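PDB 2I7G: monooxygenase from Agrobacterium tumefaciens, which probably catalyses flavin-dependent oxidation of an organic substrate with molecular oxygen, as a luciferase-like monooxygenase built on a TIM barrel. Local coordinates for residues 131-136 with 150-154; 208-214 with 239-245; 226-230 with 320-325. All coordinates share one frame; numbering follows the deposited sequence.

Interaction 1 (131-136 with 150-154)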
ATOM      1  N   ALA B 131       9.703   4.507 -12.507  1.00 23.20           N
ATOM      2  CA  ALA B 131      10.588   3.376 -12.225  1.00 23.33           C
ATOM      3  C   ALA B 131      12.043   3.798 -12.462  1.00 24.32           C
ATOM      4  O   ALA B 131      12.366   4.459 -13.467  1.00 23.67           O
ATOM      5  CB  ALA B 131      10.239   2.231 -13.112  1.00 23.77           C
ATOM      6  N   GLY B 132      12.918   3.402 -11.561  1.00 23.86           N
ATOM      7  CA  GLY B 132      14.326   3.683 -11.763  1.00 25.45           C
ATOM      8  C   GLY B 132      15.242   2.909 -10.845  1.00 25.49           C
ATOM      9  O   GLY B 132      14.807   2.093 -10.022  1.00 24.80           O
ATOM     10  N   ARG B 133      16.526   3.195 -11.003  1.00 25.50           N
ATOM     11  CA  ARG B 133      17.585   2.519 -10.257  1.00 26.56           C
ATOM     12  C   ARG B 133      17.551   2.866  -8.758  1.00 25.75           C
ATOM     13  O   ARG B 133      17.757   1.996  -7.908  1.00 24.47           O
ATOM     14  CB  ARG B 133      18.926   2.873 -10.919  1.00 26.78           C
ATOM     15  CG  ARG B 133      20.146   2.303 -10.276  1.00 30.27           C
ATOM     16  CD  ARG B 133      21.384   2.742 -11.098  1.00 28.77           C
ATOM     17  NE  ARG B 133      22.174   1.552 -11.328  1.00 44.08           N
ATOM     18  CZ  ARG B 133      22.270   0.913 -12.486  1.00 43.69           C
ATOM     19  NH1 ARG B 133      22.969  -0.193 -12.528  1.00 49.58           N
ATOM     20  NH2 ARG B 133      21.692   1.390 -13.593  1.00 46.30           N
ATOM     21  N   GLY B 134      17.234   4.122  -8.442  1.00 25.86           N
ATOM     22  CA  GLY B 134      17.270   4.635  -7.063  1.00 27.97           C
ATOM     23  C   GLY B 134      18.500   4.091  -6.342  1.00 27.55           C
ATOM     24  O   GLY B 134      19.612   4.079  -6.895  1.00 27.81           O
ATOM     25  N   SER B 135      18.332   3.601  -5.129  0.50 28.85           N
ATOM     26  CA  SER B 135      19.497   3.099  -4.402  0.50 29.10           C
ATOM     27  C   SER B 135      19.618   1.567  -4.412  0.50 29.22           C
ATOM     28  O   SER B 135      20.110   0.966  -3.459  0.50 28.67           O
ATOM     29  CB  SER B 135      19.531   3.662  -2.982  0.50 29.60           C
ATOM     30  OG  SER B 135      19.729   5.055  -3.046  0.50 28.85           O
ATOM     31  N   PHE B 136      19.163   0.962  -5.508  0.50 29.15           N
ATOM     32  CA  PHE B 136      19.292  -0.478  -5.724  0.50 29.48           C
ATOM     33  C   PHE B 136      20.552  -1.044  -5.052  0.50 30.15           C
ATOM     34  O   PHE B 136      20.495  -2.063  -4.356  0.50 29.61           O
ATOM     35  CB  PHE B 136      19.346  -0.786  -7.228  0.50 29.35           C
ATOM     36  CG  PHE B 136      20.751  -0.876  -7.789  0.50 29.89           C
ATOM     37  CD1 PHE B 136      21.359  -2.113  -7.981  0.50 30.47           C
ATOM     38  CD2 PHE B 136      21.472   0.271  -8.115  0.50 31.73           C
ATOM     39  CE1 PHE B 136      22.653  -2.202  -8.489  0.50 31.54           C
ATOM     40  CE2 PHE B 136      22.769   0.187  -8.625  0.50 29.18           C
ATOM     41  CZ  PHE B 136      23.361  -1.050  -8.808  0.50 30.45           C
ATOM     42  N   TYR B 150      21.220  -6.227 -12.459  1.00 25.97           N
ATOM     43  CA  TYR B 150      20.361  -5.039 -12.535  1.00 25.51           C
ATOM     44  C   TYR B 150      19.702  -4.855 -13.939  1.00 25.52           C
ATOM     45  O   TYR B 150      18.482  -4.703 -14.066  1.00 25.70           O
ATOM     46  CB  TYR B 150      21.110  -3.752 -12.090  1.00 25.77           C
ATOM     47  CG  TYR B 150      20.155  -2.588 -12.203  1.00 25.33           C
ATOM     48  CD1 TYR B 150      19.286  -2.299 -11.164  1.00 26.70           C
ATOM     49  CD2 TYR B 150      20.012  -1.887 -13.402  1.00 25.48           C
ATOM     50  CE1 TYR B 150      18.344  -1.303 -11.255  1.00 25.98           C
ATOM     51  CE2 TYR B 150      19.053  -0.876 -13.519  1.00 26.59           C
ATOM     52  CZ  TYR B 150      18.228  -0.591 -12.424  1.00 27.55           C
ATOM     53  OH  TYR B 150      17.254   0.361 -12.480  1.00 28.08           O
ATOM     54  N   ASP B 151      20.523  -4.857 -14.988  1.00 25.40           N
ATOM     55  CA  ASP B 151      20.039  -4.505 -16.330  1.00 25.84           C
ATOM     56  C   ASP B 151      18.941  -5.468 -16.819  1.00 25.70           C
ATOM     57  O   ASP B 151      17.916  -5.024 -17.344  1.00 25.40           O
ATOM     58  CB  ASP B 151      21.196  -4.484 -17.341  1.00 25.69           C
ATOM     59  CG  ASP B 151      22.102  -3.263 -17.195  1.00 29.30           C
ATOM     60  OD1 ASP B 151      21.835  -2.363 -16.400  1.00 28.32           O
ATOM     61  OD2 ASP B 151      23.123  -3.218 -17.922  1.00 32.33           O
ATOM     62  N   VAL B 152      19.159  -6.771 -16.654  1.00 25.00           N
ATOM     63  CA  VAL B 152      18.161  -7.774 -17.096  1.00 25.67           C
ATOM     64  C   VAL B 152      16.940  -7.715 -16.180  1.00 25.01           C
ATOM     65  O   VAL B 152      15.810  -7.821 -16.655  1.00 24.68           O
ATOM     66  CB  VAL B 152      18.731  -9.211 -17.182  1.00 25.89           C
ATOM     67  CG1 VAL B 152      17.649 -10.178 -17.632  1.00 26.11           C
ATOM     68  CG2 VAL B 152      19.877  -9.243 -18.184  1.00 28.72           C
ATOM     69  N   LEU B 153      17.160  -7.523 -14.877  1.00 24.27           N
ATOM     70  CA  LEU B 153      16.015  -7.388 -13.943  1.00 23.77           C
ATOM     71  C   LEU B 153      15.141  -6.198 -14.337  1.00 23.77           C
ATOM     72  O   LEU B 153      13.917  -6.296 -14.362  1.00 23.63           O
ATOM     73  CB  LEU B 153      16.466  -7.205 -12.499  1.00 23.99           C
ATOM     74  CG  LEU B 153      17.027  -8.447 -11.801  1.00 24.77           C
ATOM     75  CD1 LEU B 153      17.821  -7.986 -10.596  1.00 27.44           C
ATOM     76  CD2 LEU B 153      15.893  -9.400 -11.397  1.00 24.69           C
ATOM     77  N   PHE B 154      15.778  -5.078 -14.655  1.00 22.69           N
ATOM     78  CA  PHE B 154      15.019  -3.886 -14.994  1.00 23.17           C
ATOM     79  C   PHE B 154      14.314  -4.062 -16.317  1.00 23.09           C
ATOM     80  O   PHE B 154      13.129  -3.766 -16.416  1.00 23.39           O
ATOM     81  CB  PHE B 154      15.894  -2.642 -15.015  1.00 23.87           C
ATOM     82  CG  PHE B 154      15.114  -1.365 -15.117  1.00 24.09           C
ATOM     83  CD1 PHE B 154      14.368  -0.877 -14.022  1.00 25.75           C
ATOM     84  CD2 PHE B 154      15.085  -0.666 -16.312  1.00 27.51           C
ATOM     85  CE1 PHE B 154      13.648   0.346 -14.118  1.00 29.22           C
ATOM     86  CE2 PHE B 154      14.362   0.557 -16.417  1.00 27.87           C
ATOM     87  CZ  PHE B 154      13.655   1.052 -15.336  1.00 28.22           C
TER
HETATM   88  O   HOH W   1      15.159  -0.564 -10.649  1.00 21.26           O
HETATM   89  O   HOH W   2      23.638  -1.352 -14.626  1.00 43.74           O
HETATM   90  O   HOH W   3      21.196   0.072 -16.444  1.00 45.44           O
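The guanidinium group of R133 lies over one face of the Y150 ring in a cation-pi contact, CZ of R133 standing 4.0 Å from the ring centroid and 23° off its normal. The two planes are tilted by 34°, and the guanidinium is displaced toward the ring's rim, where NH2 of R133 comes to 3.5 Å from CE2 of Y150. CG of R133 is anti to the backbone N (chi1 178°) and the chain bends at chi3, running back toward Y150 CB. In the F136 conformer described, one of two, the edge of Y150 also meets the face of F136, centroids 5.0 Å apart. A type II' turn from R133 to F136, closed by F136 N to R133 O, positions both side chains. Farther along the helix, CE1 of F154 touches CB of A131 at 4.0 Å.

One water donates to O of G132 at 2.8 Å and is hydrogen-bonded to Y150 OH; two others bridge R133 to OD1 of D151. Y140 of helix 136-143 packs against Y150; separately, R133 makes a long, weak ion pair with a sulfate, probably from the crystallisation liquor. Such a loop after strand 127-131 belongs to the rim that carries the active site in a TIM barrel.

Interaction 2 (208-214 with 239-245)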
ATOM      1  N   ALA B 208      18.564   6.593 -23.805  1.00 26.37           N
ATOM      2  CA  ALA B 208      18.271   6.080 -25.144  1.00 26.47           C
ATOM      3  C   ALA B 208      17.260   4.950 -25.114  1.00 25.96           C
ATOM      4  O   ALA B 208      16.341   4.902 -25.912  1.00 26.00           O
ATOM      5  CB  ALA B 208      19.573   5.626 -25.854  1.00 26.24           C
ATOM      6  N   ARG B 209      17.406   4.051 -24.158  1.00 26.25           N
ATOM      7  CA  ARG B 209      16.475   2.945 -24.071  1.00 27.27           C
ATOM      8  C   ARG B 209      15.037   3.456 -23.849  1.00 26.28           C
ATOM      9  O   ARG B 209      14.114   3.014 -24.547  1.00 26.89           O
ATOM     10  CB  ARG B 209      16.908   1.967 -22.969  1.00 28.11           C
ATOM     11  CG  ARG B 209      16.142   0.638 -22.958  1.00 31.85           C
ATOM     12  CD  ARG B 209      16.017  -0.001 -24.342  1.00 35.49           C
ATOM     13  NE  ARG B 209      14.999  -1.060 -24.332  1.00 40.06           N
ATOM     14  CZ  ARG B 209      14.468  -1.617 -25.421  1.00 41.72           C
ATOM     15  NH1 ARG B 209      13.543  -2.568 -25.294  1.00 43.54           N
ATOM     16  NH2 ARG B 209      14.836  -1.211 -26.636  1.00 42.10           N
ATOM     17  N   ALA B 210      14.860   4.392 -22.917  1.00 25.81           N
ATOM     18  CA  ALA B 210      13.545   5.002 -22.662  1.00 24.76           C
ATOM     19  C   ALA B 210      12.940   5.611 -23.958  1.00 24.63           C
ATOM     20  O   ALA B 210      11.754   5.454 -24.236  1.00 25.03           O
ATOM     21  CB  ALA B 210      13.697   6.079 -21.609  1.00 25.19           C
ATOM     22  N   GLY B 211      13.753   6.336 -24.709  1.00 24.10           N
ATOM     23  CA  GLY B 211      13.312   6.947 -25.980  1.00 24.49           C
ATOM     24  C   GLY B 211      12.899   5.913 -27.025  1.00 25.89           C
ATOM     25  O   GLY B 211      11.857   6.049 -27.655  1.00 25.10           O
ATOM     26  N   ALA B 212      13.742   4.896 -27.207  1.00 26.98           N
ATOM     27  CA  ALA B 212      13.477   3.786 -28.141  1.00 28.18           C
ATOM     28  C   ALA B 212      12.168   3.042 -27.800  1.00 28.62           C
ATOM     29  O   ALA B 212      11.500   2.508 -28.690  1.00 29.31           O
ATOM     30  CB  ALA B 212      14.643   2.835 -28.155  1.00 27.54           C
HETATM   31  N   MSE B 213      11.820   3.008 -26.516  1.00 29.61           N
HETATM   32  CA  MSE B 213      10.592   2.396 -26.024  1.00 31.18           C
HETATM   33  C   MSE B 213       9.420   3.373 -25.942  1.00 29.82           C
HETATM   34  O   MSE B 213       8.305   2.981 -25.594  1.00 29.03           O
HETATM   35  CB  MSE B 213      10.839   1.812 -24.644  1.00 29.75           C
HETATM   36  CG  MSE B 213      11.762   0.605 -24.648  1.00 33.93           C
HETATM   37 SE   MSE B 213      12.054  -0.042 -22.830  0.62 37.49          SE
HETATM   38  CE  MSE B 213      12.479   1.599 -21.906  1.00 43.55           C
ATOM     39  N   GLY B 214       9.694   4.638 -26.237  1.00 29.28           N
ATOM     40  CA  GLY B 214       8.665   5.654 -26.316  1.00 29.31           C
ATOM     41  C   GLY B 214       8.035   5.952 -24.961  1.00 28.74           C
ATOM     42  O   GLY B 214       6.853   6.278 -24.910  1.00 30.65           O
ATOM     43  N   ALA B 239      16.885   8.669 -30.197  1.00 26.69           N
ATOM     44  CA  ALA B 239      16.544   7.261 -30.041  1.00 26.76           C
ATOM     45  C   ALA B 239      15.090   7.026 -30.405  1.00 27.55           C
ATOM     46  O   ALA B 239      14.761   6.031 -31.070  1.00 28.44           O
ATOM     47  CB  ALA B 239      16.829   6.793 -28.642  1.00 27.15           C
ATOM     48  N   ALA B 240      14.224   7.956 -30.014  1.00 27.33           N
ATOM     49  CA  ALA B 240      12.803   7.845 -30.347  1.00 28.00           C
ATOM     50  C   ALA B 240      12.609   7.994 -31.868  1.00 28.51           C
ATOM     51  O   ALA B 240      11.909   7.184 -32.476  1.00 30.07           O
ATOM     52  CB  ALA B 240      11.989   8.879 -29.593  1.00 26.99           C
ATOM     53  N   ARG B 241      13.244   8.996 -32.470  1.00 29.39           N
ATOM     54  CA  ARG B 241      13.140   9.200 -33.923  1.00 30.16           C
ATOM     55  C   ARG B 241      13.553   7.937 -34.689  1.00 31.44           C
ATOM     56  O   ARG B 241      12.808   7.470 -35.583  1.00 32.00           O
ATOM     57  CB  ARG B 241      13.962  10.412 -34.376  1.00 30.38           C
ATOM     58  CG  ARG B 241      13.803  10.761 -35.875  1.00 29.52           C
ATOM     59  CD  ARG B 241      14.789  11.848 -36.312  1.00 30.23           C
ATOM     60  NE  ARG B 241      16.157  11.333 -36.366  1.00 28.91           N
ATOM     61  CZ  ARG B 241      16.670  10.664 -37.390  1.00 31.38           C
ATOM     62  NH1 ARG B 241      15.941  10.440 -38.483  1.00 32.65           N
ATOM     63  NH2 ARG B 241      17.920  10.227 -37.336  1.00 32.60           N
ATOM     64  N   ARG B 242      14.711   7.367 -34.347  0.50 31.67           N
ATOM     65  CA  ARG B 242      15.217   6.177 -35.057  0.50 32.08           C
ATOM     66  C   ARG B 242      14.486   4.867 -34.731  0.50 32.11           C
ATOM     67  O   ARG B 242      14.637   3.875 -35.451  0.50 32.13           O
ATOM     68  CB  ARG B 242      16.733   6.014 -34.889  0.50 32.11           C
ATOM     69  CG  ARG B 242      17.538   6.919 -35.808  0.50 33.11           C
ATOM     70  CD  ARG B 242      18.658   6.145 -36.500  0.50 35.49           C
ATOM     71  NE  ARG B 242      19.297   6.901 -37.586  0.50 36.54           N
ATOM     72  CZ  ARG B 242      20.187   7.875 -37.397  0.50 37.55           C
ATOM     73  NH1 ARG B 242      20.535   8.233 -36.166  0.50 38.04           N
ATOM     74  NH2 ARG B 242      20.717   8.504 -38.435  0.50 37.61           N
ATOM     75  N   ALA B 243      13.710   4.859 -33.653  1.00 31.84           N
ATOM     76  CA  ALA B 243      12.791   3.744 -33.343  1.00 32.03           C
ATOM     77  C   ALA B 243      11.388   3.998 -33.912  1.00 32.57           C
ATOM     78  O   ALA B 243      10.482   3.170 -33.782  1.00 32.03           O
ATOM     79  CB  ALA B 243      12.730   3.487 -31.836  1.00 31.37           C
ATOM     80  N   GLY B 244      11.216   5.169 -34.516  1.00 33.52           N
ATOM     81  CA  GLY B 244       9.927   5.601 -35.032  1.00 35.45           C
ATOM     82  C   GLY B 244       8.812   5.693 -34.011  1.00 36.84           C
ATOM     83  O   GLY B 244       7.678   5.341 -34.311  1.00 36.84           O
ATOM     84  N   GLN B 245       9.123   6.158 -32.798  1.00 37.44           N
ATOM     85  CA  GLN B 245       8.095   6.377 -31.772  1.00 39.04           C
ATOM     86  C   GLN B 245       7.333   7.689 -31.986  1.00 40.33           C
ATOM     87  O   GLN B 245       7.927   8.697 -32.373  1.00 40.36           O
ATOM     88  CB  GLN B 245       8.746   6.395 -30.388  1.00 37.85           C
ATOM     89  CG  GLN B 245       9.303   5.051 -29.951  1.00 37.81           C
ATOM     90  CD  GLN B 245       8.221   4.081 -29.499  1.00 37.71           C
ATOM     91  OE1 GLN B 245       8.494   2.922 -29.135  1.00 38.80           O
ATOM     92  NE2 GLN B 245       6.988   4.551 -29.497  1.00 40.30           N
TER
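CB of A239 sits against the last turns of helix 204-212, 3.4 Å from O of A208 and 4.1 Å from CB of the same alanine. One turn on, CB of A243 makes the equivalent approach to A212, meeting its O at 3.5 Å and its CB as well. Between these two alanine pairs G211 faces A240, and because the glycine carries no side chain the backbones come together until the CA atoms of G211 and A240 are only 4.5 Å apart. The carbonyl of G211 then does double duty: its O accepts the N-H of G214 and receives a CA-H...O contact from A240, whose CA is 3.4 Å away.

These helices are consecutive in the TIM barrel, following the neighbouring parallel strands 196-200 and 217-220, and they meet near their C-terminal ends. Both finish in a Schellman motif. G214 closes the first at positive phi; G244 closes the second, where N of Q245 bonds back to O of A240 at 3.0 Å. That second ending delivers Q245 to the first helix. Its CG lies beside the backbone N (chi1 -68°) and the chain folds again at chi2 (-76°), laying CG 3.6 Å from O of G211 and bringing the terminal amide against the turn from A212 to G214. On the outer side of helix 230-242, R241 forms a salt bridge with E238.

Interaction 3 (226-230 with 320-325)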
ATOM      1  N   TYR B 226      23.230  23.018 -14.884  1.00 25.12           N
ATOM      2  CA  TYR B 226      22.133  22.225 -15.424  1.00 24.27           C
ATOM      3  C   TYR B 226      22.220  22.090 -16.950  1.00 23.37           C
ATOM      4  O   TYR B 226      21.844  21.050 -17.479  1.00 23.94           O
ATOM      5  CB  TYR B 226      20.747  22.715 -14.959  1.00 23.94           C
ATOM      6  CG  TYR B 226      20.295  24.055 -15.493  1.00 24.09           C
ATOM      7  CD1 TYR B 226      20.276  25.187 -14.676  1.00 24.20           C
ATOM      8  CD2 TYR B 226      19.764  24.169 -16.768  1.00 25.16           C
ATOM      9  CE1 TYR B 226      19.812  26.435 -15.153  1.00 26.76           C
ATOM     10  CE2 TYR B 226      19.293  25.409 -17.262  1.00 25.44           C
ATOM     11  CZ  TYR B 226      19.316  26.519 -16.455  1.00 26.93           C
ATOM     12  OH  TYR B 226      18.856  27.703 -16.950  1.00 26.69           O
ATOM     13  N   ARG B 227      22.735  23.136 -17.609  0.50 23.65           N
ATOM     14  CA  ARG B 227      22.887  23.181 -19.071  0.50 23.81           C
ATOM     15  C   ARG B 227      23.568  21.951 -19.636  0.50 23.81           C
ATOM     16  O   ARG B 227      23.260  21.509 -20.753  0.50 23.63           O
ATOM     17  CB  ARG B 227      23.732  24.398 -19.494  0.50 24.33           C
ATOM     18  CG  ARG B 227      22.979  25.670 -19.537  0.50 26.37           C
ATOM     19  CD  ARG B 227      23.829  26.747 -20.172  0.50 24.95           C
ATOM     20  NE  ARG B 227      24.893  27.264 -19.301  0.50 26.86           N
ATOM     21  CZ  ARG B 227      25.624  28.340 -19.601  0.50 27.01           C
ATOM     22  NH1 ARG B 227      25.408  28.987 -20.739  0.50 28.36           N
ATOM     23  NH2 ARG B 227      26.568  28.767 -18.775  0.50 24.76           N
ATOM     24  N   ARG B 228      24.523  21.418 -18.881  1.00 23.32           N
ATOM     25  CA  ARG B 228      25.358  20.316 -19.368  1.00 24.71           C
ATOM     26  C   ARG B 228      24.548  19.040 -19.652  1.00 23.71           C
ATOM     27  O   ARG B 228      24.982  18.163 -20.413  1.00 23.35           O
ATOM     28  CB  ARG B 228      26.515  20.034 -18.425  1.00 25.06           C
ATOM     29  CG  ARG B 228      26.177  19.245 -17.248  1.00 30.15           C
ATOM     30  CD  ARG B 228      27.433  18.974 -16.440  1.00 40.33           C
ATOM     31  NE  ARG B 228      27.104  18.250 -15.211  1.00 45.44           N
ATOM     32  CZ  ARG B 228      27.148  16.926 -15.088  1.00 48.22           C
ATOM     33  NH1 ARG B 228      27.498  16.170 -16.131  1.00 49.25           N
ATOM     34  NH2 ARG B 228      26.829  16.357 -13.925  1.00 47.59           N
ATOM     35  N   PHE B 229      23.377  18.940 -19.020  1.00 23.23           N
ATOM     36  CA  PHE B 229      22.473  17.780 -19.201  1.00 23.45           C
ATOM     37  C   PHE B 229      21.612  17.830 -20.471  1.00 23.43           C
ATOM     38  O   PHE B 229      21.056  16.795 -20.896  1.00 23.62           O
ATOM     39  CB  PHE B 229      21.557  17.667 -17.959  1.00 24.17           C
ATOM     40  CG  PHE B 229      22.288  17.250 -16.716  1.00 26.74           C
ATOM     41  CD1 PHE B 229      22.465  15.902 -16.423  1.00 30.39           C
ATOM     42  CD2 PHE B 229      22.808  18.196 -15.843  1.00 28.69           C
ATOM     43  CE1 PHE B 229      23.146  15.486 -15.276  1.00 32.52           C
ATOM     44  CE2 PHE B 229      23.505  17.805 -14.686  1.00 30.53           C
ATOM     45  CZ  PHE B 229      23.666  16.432 -14.402  1.00 31.08           C
ATOM     46  N   ALA B 230      21.487  19.009 -21.068  1.00 24.10           N
ATOM     47  CA  ALA B 230      20.588  19.167 -22.221  1.00 25.77           C
ATOM     48  C   ALA B 230      20.768  18.132 -23.349  1.00 26.28           C
ATOM     49  O   ALA B 230      19.758  17.667 -23.906  1.00 26.64           O
ATOM     50  CB  ALA B 230      20.659  20.583 -22.788  1.00 26.55           C
ATOM     51  N   LYS B 320      13.934  29.641 -17.476  0.50 22.93           N
ATOM     52  CA  LYS B 320      15.178  29.536 -18.230  0.50 23.22           C
ATOM     53  C   LYS B 320      15.514  28.076 -18.546  0.50 23.33           C
ATOM     54  O   LYS B 320      15.916  27.746 -19.675  0.50 22.96           O
ATOM     55  CB  LYS B 320      16.315  30.219 -17.472  0.50 23.25           C
ATOM     56  CG  LYS B 320      16.285  31.734 -17.589  0.50 23.55           C
ATOM     57  CD  LYS B 320      16.672  32.167 -19.010  0.50 27.69           C
ATOM     58  CE  LYS B 320      16.678  33.690 -19.139  0.50 32.31           C
ATOM     59  NZ  LYS B 320      17.829  34.291 -18.378  0.50 35.88           N
ATOM     60  N   ALA B 321      15.337  27.209 -17.554  1.00 22.79           N
ATOM     61  CA  ALA B 321      15.608  25.790 -17.725  1.00 23.79           C
ATOM     62  C   ALA B 321      14.673  25.193 -18.805  1.00 23.87           C
ATOM     63  O   ALA B 321      15.078  24.347 -19.616  1.00 23.09           O
ATOM     64  CB  ALA B 321      15.491  25.055 -16.364  1.00 23.59           C
ATOM     65  N   HIS B 322      13.432  25.660 -18.845  1.00 23.69           N
ATOM     66  CA  HIS B 322      12.556  25.237 -19.936  1.00 23.99           C
ATOM     67  C   HIS B 322      13.109  25.642 -21.316  1.00 24.13           C
ATOM     68  O   HIS B 322      12.974  24.870 -22.286  1.00 23.92           O
ATOM     69  CB  HIS B 322      11.125  25.717 -19.728  1.00 23.97           C
ATOM     70  CG  HIS B 322      10.228  25.419 -20.882  1.00 25.81           C
ATOM     71  ND1 HIS B 322       9.553  24.219 -21.021  1.00 29.73           N
ATOM     72  CD2 HIS B 322       9.941  26.147 -21.982  1.00 25.16           C
ATOM     73  CE1 HIS B 322       8.872  24.241 -22.159  1.00 25.46           C
ATOM     74  NE2 HIS B 322       9.088  25.401 -22.755  1.00 28.84           N
ATOM     75  N   GLY B 323      13.701  26.831 -21.434  1.00 24.02           N
ATOM     76  CA  GLY B 323      14.231  27.249 -22.741  1.00 24.91           C
ATOM     77  C   GLY B 323      15.324  26.278 -23.173  1.00 25.24           C
ATOM     78  O   GLY B 323      15.524  26.040 -24.361  1.00 25.91           O
ATOM     79  N   VAL B 324      16.013  25.695 -22.196  1.00 25.00           N
ATOM     80  CA  VAL B 324      17.119  24.787 -22.451  1.00 24.96           C
ATOM     81  C   VAL B 324      16.633  23.349 -22.756  1.00 25.79           C
ATOM     82  O   VAL B 324      17.071  22.735 -23.747  1.00 25.44           O
ATOM     83  CB  VAL B 324      18.123  24.806 -21.287  1.00 25.67           C
ATOM     84  CG1 VAL B 324      19.169  23.672 -21.436  1.00 26.78           C
ATOM     85  CG2 VAL B 324      18.787  26.185 -21.168  1.00 25.79           C
ATOM     86  N   PHE B 325      15.710  22.856 -21.936  1.00 24.14           N
ATOM     87  CA  PHE B 325      15.284  21.447 -21.949  1.00 23.97           C
ATOM     88  C   PHE B 325      13.998  21.157 -22.718  1.00 23.95           C
ATOM     89  O   PHE B 325      13.744  19.991 -23.080  1.00 24.34           O
ATOM     90  CB  PHE B 325      15.042  20.960 -20.508  1.00 23.05           C
ATOM     91  CG  PHE B 325      16.277  20.842 -19.688  1.00 25.75           C
ATOM     92  CD1 PHE B 325      17.311  19.987 -20.082  1.00 28.78           C
ATOM     93  CD2 PHE B 325      16.400  21.540 -18.497  1.00 23.94           C
ATOM     94  CE1 PHE B 325      18.473  19.846 -19.287  1.00 29.32           C
ATOM     95  CE2 PHE B 325      17.541  21.413 -17.705  1.00 26.37           C
ATOM     96  CZ  PHE B 325      18.585  20.570 -18.096  1.00 24.85           C
TER
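N of F325 donates to O of A321 at 2.8 Å within helix 311-325, joining two residues that both pack against Y226. The carbonyl O of Y226 in turn accepts the N-H of F229 at 3.0 Å and is approached from across the contact by CZ of F325, 3.4 Å away. This second bond lies within a helix-like turn, from which the Y226 ring reaches over to helix 311-325. CG of Y226 takes the crowded position between backbone N and carbonyl carbon (chi1 69°), and with CB directed at that helix the ring comes to lie against A321 and V324. A321 CB lies over one face, 3.9 Å from CE2 of Y226, while CG2 of V324 comes in at the edge, near the ring plane. Beyond them the phenol OH of Y226 rests beside CB of K320.

In the TIM barrel this turn carries the chain from strand 217-220 into helix 230-242, and it packs on the C-terminal end of the helix that leads to strand 329-333. Strand 252-260 pairs with both strands, and A321 and F325 also touch its I254. The F325 ring meets that of Y226 obliquely, planes 43° apart. Across the F325 ring, CE1 comes to 3.6 Å from N of A230. V324 divides its methyls: CG2 serves the tyrosine, whereas CG1 touches CB of A230 at 3.7 Å. F233 of helix 230-242 also meets the F325 ring, and R227 forms a salt bridge with E225.

How the interactions relate
Followed from the N terminus, the chain first closes interaction 1, a short loop of 13 residues that holds most of helix 136-143 and ties the end of strand 127-131 to the start of helix 150-166. Interaction 2 opens only after this is complete. Its segment 208-214 is followed by 226-230 of interaction 3 before 239-245 returns to close interaction 2; 320-325 closes interaction 3 much later. Interactions 2 and 3 therefore cross. Interaction 2 joins successive barrel helices, whereas interaction 3 spans 89 residues to bring helix 311-325 against the entry to helix 230-242. That helix thus takes part near both ends, although the centres of interactions 2 and 3 lie about 21 Å apart.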